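Local atomic coordinates of peroxiredoxin 6 (Arenicola marina, PDB entry 2V2G), a protein that probably reduces hydrogen peroxide and organic hydroperoxides to water and alcohols as a thiol-specific peroxidase of the Prx6 subfamily. Residues A[125-130]-A[142-147]. The protein carries 1 engineered substitution. Sequence-based numbering, arbitrary orientation.
Sequences LTCRAV and SILYPA. With BEZ (benzoic acid), chain E.
Two nitrogens of Arg-128 grip one carbonyl oxygen side-on: NE reaches Ala-147 O at 3.0 Å and NH2 reaches the same Ala-147 O at 2.9 Å. That oxygen lies 1° out of the guanidinium plane, and NH2 sits on one of its lone pairs whereas NE stands above the carbonyl plane. A chain extended from CG to NE carries the group past Pro-146. Arg-128 NH2 also donates to benzoic acid O2 at 2.9 Å; NH1 turns to Glu-48 in a salt bridge and to Ser-45, the engineered replacement at the predicted peroxidatic cysteine position. The guanidinium is thus fixed in rotation and would probably stabilise negative charge in this pocket. A leucine here would lose every guanidinium bond and would probably loosen the hold on the loop at Ala-147 and on the ligand's carboxyl group.

Antiparallel ladder bonds link Arg-128 with Tyr-145 and Val-130 with Ile-143; Arg-128 N meets Tyr-145 O at 2.8 Å. Between these pairs, Leu-144 CD2 touches Ala-129 CB at 3.6 Å. On the other face Val-130 CG2 lies beside Ile-143 CD1 (3.8 Å), which also sits over one face of the Tyr-145 ring, offset toward its rim.

In the thioredoxin-type sheet, strand 124-133 lies between 31-36 and 139-145; residues 142-144 pair antiparallel with a strand of the second subunit, whose Glu-155 hydrogen-bonds Tyr-145 OH.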
loop_
_atom_site.group_PDB
_atom_site.type_symbol
_atom_site.label_atom_id
_atom_site.label_comp_id
_atom_site.label_asym_id
_atom_site.label_seq_id
_atom_site.Cartn_x
_atom_site.Cartn_y
_atom_site.Cartn_z
ATOM N N LEU A 125 11.443 8.193 14.037
ATOM C CA LEU A 125 10.520 9.016 13.289
ATOM C C LEU A 125 9.595 8.071 12.535
ATOM O O LEU A 125 9.910 6.880 12.341
ATOM C CB LEU A 125 11.244 9.893 12.284
ATOM C CG LEU A 125 12.124 11.015 12.830
ATOM C CD1 LEU A 125 13.025 11.528 11.669
ATOM C CD2 LEU A 125 11.195 12.125 13.486
ATOM N N THR A 126 8.434 8.557 12.155
ATOM C CA THR A 126 7.519 7.698 11.395
ATOM C C THR A 126 7.962 7.568 9.940
ATOM O O THR A 126 8.663 8.408 9.422
ATOM C CB THR A 126 6.067 8.195 11.397
ATOM O OG1 THR A 126 5.976 9.504 10.815
ATOM C CG2 THR A 126 5.498 8.301 12.793
ATOM N N CYS A 127 7.492 6.504 9.294
ATOM C CA CYS A 127 7.587 6.371 7.840
ATOM C C CYS A 127 6.434 7.133 7.148
ATOM O O CYS A 127 5.914 8.104 7.713
ATOM C CB CYS A 127 7.639 4.880 7.497
ATOM S SG CYS A 127 6.096 3.972 7.801
ATOM N N ARG A 128 6.113 6.762 5.902
ATOM C CA ARG A 128 5.041 7.330 5.145
ATOM C C ARG A 128 3.895 6.325 5.120
ATOM O O ARG A 128 3.726 5.514 4.185
ATOM C CB ARG A 128 5.535 7.645 3.748
ATOM C CG ARG A 128 6.577 8.725 3.666
ATOM C CD ARG A 128 6.954 9.113 2.260
ATOM N NE ARG A 128 8.201 9.868 2.309
ATOM C CZ ARG A 128 8.368 11.101 2.778
ATOM N NH1 ARG A 128 7.337 11.834 3.120
ATOM N NH2 ARG A 128 9.588 11.568 2.961
ATOM N N ALA A 129 3.189 6.222 6.237
ATOM C CA ALA A 129 2.128 5.227 6.413
ATOM C C ALA A 129 0.777 5.815 5.997
ATOM O O ALA A 129 0.574 7.003 6.127
ATOM C CB ALA A 129 2.095 4.735 7.906
ATOM N N VAL A 130 -0.143 4.967 5.593
ATOM C CA VAL A 130 -1.526 5.387 5.333
ATOM C C VAL A 130 -2.435 4.330 5.904
ATOM O O VAL A 130 -2.282 3.105 5.637
ATOM C CB VAL A 130 -1.848 5.584 3.887
ATOM C CG1 VAL A 130 -3.323 6.075 3.683
ATOM C CG2 VAL A 130 -0.845 6.507 3.188
ATOM N N SER A 142 -4.097 -0.757 4.676
ATOM C CA SER A 142 -2.952 0.032 5.105
ATOM C C SER A 142 -1.797 -0.093 4.086
ATOM O O SER A 142 -1.701 -1.113 3.402
ATOM C CB SER A 142 -2.483 -0.317 6.499
ATOM O OG SER A 142 -1.993 -1.592 6.582
ATOM N N ILE A 143 -0.942 0.921 4.119
ATOM C CA ILE A 143 0.343 0.879 3.382
ATOM C C ILE A 143 1.410 1.420 4.272
ATOM O O ILE A 143 1.180 2.382 5.045
ATOM C CB ILE A 143 0.327 1.565 1.998
ATOM C CG1 ILE A 143 0.454 3.065 2.065
ATOM C CG2 ILE A 143 -0.921 1.177 1.107
ATOM C CD1 ILE A 143 0.348 3.852 0.737
ATOM N N LEU A 144 2.611 0.883 4.133
ATOM C CA LEU A 144 3.781 1.388 4.846
ATOM C C LEU A 144 4.855 1.624 3.824
ATOM O O LEU A 144 5.535 0.680 3.352
ATOM C CB LEU A 144 4.312 0.403 5.907
ATOM C CG LEU A 144 3.548 0.074 7.155
ATOM C CD1 LEU A 144 4.449 -0.932 7.939
ATOM C CD2 LEU A 144 3.217 1.355 7.958
ATOM N N TYR A 145 4.987 2.869 3.429
ATOM C CA TYR A 145 6.073 3.266 2.509
ATOM C C TYR A 145 7.221 3.911 3.322
ATOM O O TYR A 145 6.966 4.621 4.314
ATOM C CB TYR A 145 5.583 4.308 1.493
ATOM C CG TYR A 145 4.738 3.793 0.345
ATOM C CD1 TYR A 145 4.039 2.617 0.416
ATOM C CD2 TYR A 145 4.695 4.509 -0.874
ATOM C CE1 TYR A 145 3.285 2.162 -0.662
ATOM C CE2 TYR A 145 3.934 4.073 -1.943
ATOM C CZ TYR A 145 3.220 2.900 -1.856
ATOM O OH TYR A 145 2.459 2.411 -2.921
ATOM N N PRO A 146 8.484 3.701 2.901
ATOM C CA PRO A 146 9.578 4.323 3.623
ATOM C C PRO A 146 9.797 5.812 3.300
ATOM O O PRO A 146 9.219 6.349 2.296
ATOM C CB PRO A 146 10.776 3.504 3.151
ATOM C CG PRO A 146 10.447 3.203 1.723
ATOM C CD PRO A 146 8.935 2.925 1.734
ATOM N N ALA A 147 10.675 6.489 4.068
ATOM C CA ALA A 147 10.916 7.899 3.857
ATOM C C ALA A 147 11.385 8.229 2.436
ATOM O O ALA A 147 11.156 9.298 1.933
ATOM C CB ALA A 147 11.932 8.392 4.892
HETATM C C BEZ E . 11.708 14.020 2.569
HETATM O O1 BEZ E . 12.370 14.409 1.505
HETATM O O2 BEZ E . 10.480 14.283 2.921
HETATM C C1 BEZ E . 12.589 13.211 3.448
HETATM C C2 BEZ E . 12.305 13.109 4.797
HETATM C C3 BEZ E . 13.137 12.373 5.595
HETATM C C4 BEZ E . 14.283 11.792 5.051
HETATM C C5 BEZ E . 14.571 11.864 3.681
HETATM C C6 BEZ E . 13.715 12.598 2.866
#